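Local atomic coordinates of Phosphoglucosamine/phosphogalactosamine mutase (Sulfolobus tokodaii, PDB entry 2F7L), a protein that interconverts the 6-phosphates and 1-phosphates of glucosamine and galactosamine, a magnesium-dependent step in making UDP-N-acetylglucosamine and UDP-N-acetylgalactosamine. Residues Ser267-Val272 against Met349-Ala354. Sequence-based numbering, arbitrary orientation.
Sequences SYWASV and MLELLA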
ATOM      1  N   SER A 267      -8.876  -9.737  -7.009  1.00 45.58           N
ATOM      2  CA  SER A 267      -8.118 -10.096  -8.197  1.00 46.76           C
ATOM      3  C   SER A 267      -9.069 -10.899  -9.101  1.00 47.26           C
ATOM      4  O   SER A 267      -8.998 -10.863 -10.328  1.00 46.91           O
ATOM      5  CB  SER A 267      -6.904 -10.932  -7.786  1.00 46.53           C
ATOM      6  OG  SER A 267      -5.856 -10.772  -8.721  1.00 47.56           O
ATOM      7  N   TYR A 268      -9.981 -11.614  -8.469  1.00 48.39           N
ATOM      8  CA  TYR A 268     -10.959 -12.409  -9.190  1.00 49.77           C
ATOM      9  C   TYR A 268     -11.946 -11.510  -9.953  1.00 49.81           C
ATOM     10  O   TYR A 268     -12.052 -11.568 -11.184  1.00 49.50           O
ATOM     11  CB  TYR A 268     -11.713 -13.292  -8.196  1.00 50.45           C
ATOM     12  CG  TYR A 268     -12.954 -13.908  -8.763  1.00 51.54           C
ATOM     13  CD1 TYR A 268     -12.883 -14.788  -9.844  1.00 52.04           C
ATOM     14  CD2 TYR A 268     -14.210 -13.589  -8.243  1.00 52.12           C
ATOM     15  CE1 TYR A 268     -14.037 -15.334 -10.400  1.00 53.03           C
ATOM     16  CE2 TYR A 268     -15.372 -14.128  -8.794  1.00 52.99           C
ATOM     17  CZ  TYR A 268     -15.277 -14.999  -9.872  1.00 53.31           C
ATOM     18  OH  TYR A 268     -16.420 -15.519 -10.431  1.00 54.70           O
ATOM     19  N   TRP A 269     -12.671 -10.693  -9.201  1.00 49.38           N
ATOM     20  CA  TRP A 269     -13.646  -9.783  -9.769  1.00 49.32           C
ATOM     21  C   TRP A 269     -13.083  -8.988 -10.947  1.00 49.10           C
ATOM     22  O   TRP A 269     -13.794  -8.695 -11.905  1.00 48.37           O
ATOM     23  CB  TRP A 269     -14.125  -8.823  -8.686  1.00 49.80           C
ATOM     24  CG  TRP A 269     -15.363  -8.111  -9.058  1.00 50.57           C
ATOM     25  CD1 TRP A 269     -15.599  -6.771  -8.969  1.00 51.09           C
ATOM     26  CD2 TRP A 269     -16.568  -8.700  -9.550  1.00 51.23           C
ATOM     27  NE1 TRP A 269     -16.882  -6.487  -9.375  1.00 51.54           N
ATOM     28  CE2 TRP A 269     -17.501  -7.654  -9.734  1.00 51.40           C
ATOM     29  CE3 TRP A 269     -16.955 -10.013  -9.854  1.00 50.88           C
ATOM     30  CZ2 TRP A 269     -18.795  -7.881 -10.205  1.00 50.85           C
ATOM     31  CZ3 TRP A 269     -18.244 -10.235 -10.324  1.00 50.58           C
ATOM     32  CH2 TRP A 269     -19.145  -9.174 -10.493  1.00 50.40           C
ATOM     33  N   ALA A 270     -11.804  -8.640 -10.874  1.00 49.63           N
ATOM     34  CA  ALA A 270     -11.179  -7.868 -11.942  1.00 50.98           C
ATOM     35  C   ALA A 270     -11.227  -8.600 -13.283  1.00 51.78           C
ATOM     36  O   ALA A 270     -11.336  -7.957 -14.334  1.00 52.33           O
ATOM     37  CB  ALA A 270      -9.742  -7.526 -11.584  1.00 50.24           C
ATOM     38  N   SER A 271     -11.139  -9.930 -13.252  1.00 52.18           N
ATOM     39  CA  SER A 271     -11.198 -10.737 -14.479  1.00 52.43           C
ATOM     40  C   SER A 271     -12.634 -10.777 -15.008  1.00 51.82           C
ATOM     41  O   SER A 271     -12.865 -10.817 -16.217  1.00 51.76           O
ATOM     42  CB  SER A 271     -10.737 -12.168 -14.210  1.00 53.02           C
ATOM     43  OG  SER A 271     -11.637 -12.795 -13.311  1.00 54.28           O
ATOM     44  N   VAL A 272     -13.591 -10.779 -14.093  1.00 51.17           N
ATOM     45  CA  VAL A 272     -14.993 -10.791 -14.470  1.00 51.57           C
ATOM     46  C   VAL A 272     -15.343  -9.492 -15.195  1.00 52.04           C
ATOM     47  O   VAL A 272     -16.173  -9.494 -16.100  1.00 52.57           O
ATOM     48  CB  VAL A 272     -15.901 -10.936 -13.227  1.00 51.92           C
ATOM     49  CG1 VAL A 272     -17.355 -10.765 -13.614  1.00 50.96           C
ATOM     50  CG2 VAL A 272     -15.676 -12.304 -12.573  1.00 51.43           C
ATOM     51  N   MET A 349     -15.126  -4.068  -3.814  1.00 38.20           N
ATOM     52  CA  MET A 349     -15.606  -5.103  -2.915  1.00 39.60           C
ATOM     53  C   MET A 349     -17.118  -5.085  -2.852  1.00 39.83           C
ATOM     54  O   MET A 349     -17.758  -6.125  -2.964  1.00 39.40           O
ATOM     55  CB  MET A 349     -15.020  -4.923  -1.513  1.00 40.67           C
ATOM     56  CG  MET A 349     -15.291  -6.095  -0.568  1.00 41.80           C
ATOM     57  SD  MET A 349     -14.520  -7.637  -1.107  1.00 42.91           S
ATOM     58  CE  MET A 349     -13.032  -7.648  -0.095  1.00 42.61           C
ATOM     59  N   LEU A 350     -17.686  -3.898  -2.661  1.00 40.59           N
ATOM     60  CA  LEU A 350     -19.139  -3.754  -2.605  1.00 40.58           C
ATOM     61  C   LEU A 350     -19.772  -4.198  -3.931  1.00 41.16           C
ATOM     62  O   LEU A 350     -20.954  -4.539  -3.964  1.00 41.22           O
ATOM     63  CB  LEU A 350     -19.541  -2.303  -2.304  1.00 38.82           C
ATOM     64  CG  LEU A 350     -19.279  -1.768  -0.895  1.00 38.60           C
ATOM     65  CD1 LEU A 350     -19.938  -0.418  -0.741  1.00 38.33           C
ATOM     66  CD2 LEU A 350     -19.828  -2.722   0.147  1.00 38.34           C
ATOM     67  N   GLU A 351     -19.003  -4.184  -5.019  1.00 41.41           N
ATOM     68  CA  GLU A 351     -19.558  -4.620  -6.287  1.00 43.33           C
ATOM     69  C   GLU A 351     -19.584  -6.144  -6.234  1.00 44.86           C
ATOM     70  O   GLU A 351     -20.652  -6.750  -6.238  1.00 45.59           O
ATOM     71  CB  GLU A 351     -18.722  -4.135  -7.482  1.00 42.34           C
ATOM     72  CG  GLU A 351     -19.593  -3.618  -8.632  1.00 42.09           C
ATOM     73  CD  GLU A 351     -18.868  -3.504  -9.981  1.00 42.99           C
ATOM     74  OE1 GLU A 351     -19.435  -2.875 -10.911  1.00 42.16           O
ATOM     75  OE2 GLU A 351     -17.745  -4.044 -10.128  1.00 43.06           O
ATOM     76  N   LEU A 352     -18.404  -6.750  -6.157  1.00 46.81           N
ATOM     77  CA  LEU A 352     -18.239  -8.201  -6.065  1.00 48.08           C
ATOM     78  C   LEU A 352     -19.257  -8.809  -5.081  1.00 48.77           C
ATOM     79  O   LEU A 352     -19.912  -9.809  -5.367  1.00 48.45           O
ATOM     80  CB  LEU A 352     -16.803  -8.492  -5.613  1.00 48.24           C
ATOM     81  CG  LEU A 352     -16.197  -9.896  -5.540  1.00 48.66           C
ATOM     82  CD1 LEU A 352     -16.068 -10.328  -4.083  1.00 47.64           C
ATOM     83  CD2 LEU A 352     -17.042 -10.864  -6.373  1.00 48.37           C
ATOM     84  N   LEU A 353     -19.395  -8.173  -3.929  1.00 49.75           N
ATOM     85  CA  LEU A 353     -20.323  -8.614  -2.901  1.00 50.87           C
ATOM     86  C   LEU A 353     -21.772  -8.464  -3.363  1.00 51.86           C
ATOM     87  O   LEU A 353     -22.625  -9.294  -3.055  1.00 52.39           O
ATOM     88  CB  LEU A 353     -20.098  -7.780  -1.639  1.00 50.86           C
ATOM     89  CG  LEU A 353     -20.306  -8.456  -0.285  1.00 51.30           C
ATOM     90  CD1 LEU A 353     -21.773  -8.779  -0.133  1.00 52.42           C
ATOM     91  CD2 LEU A 353     -19.452  -9.722  -0.178  1.00 50.41           C
ATOM     92  N   ALA A 354     -22.047  -7.396  -4.101  1.00 52.77           N
ATOM     93  CA  ALA A 354     -23.394  -7.119  -4.591  1.00 53.39           C
ATOM     94  C   ALA A 354     -23.854  -8.107  -5.642  1.00 54.06           C
ATOM     95  O   ALA A 354     -25.004  -8.537  -5.649  1.00 54.13           O
ATOM     96  CB  ALA A 354     -23.448  -5.723  -5.163  1.00 52.91           C
TER
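Within the alpha/beta/alpha domain III of this phosphohexose mutase, two helices, 259-272 and 342-356, pack at a steep angle (73° between the local axes, 10.2 Å apart), and the indole of Trp269 lies between them, against Leu352 over one face and Glu351 at its edge. The contact illustrates how a buried indole can be held by both face and edge. Leu352 CA sits over the centre of one indole face, 3.7 Å above its plane, and Leu352 CB makes a CH-pi contact 3.9 Å from the centroid of the five-membered ring of Trp269. A chi1 of -164° swings the Trp269 indole away from the backbone N and across to helix 342-356. Leu352 CD2 then comes to 3.6 Å from Trp269 CE3 and also brushes the ring edge of Tyr268. Without the indole, an alanine here would probably leave Leu352 facing a gap and Glu351 OE2 with one partner fewer, Lys273 remaining. Lys273 forms a salt bridge with OE2 of Glu351, and Asp164 N binds OE1, so both carboxylate oxygens of this buried acid are satisfied. The carboxylate stands nearly perpendicular to the indole, and Trp269 NE1 donates to Glu351 OE2 at 2.7 Å, on the anti side, tilted 33° out of the carboxylate plane.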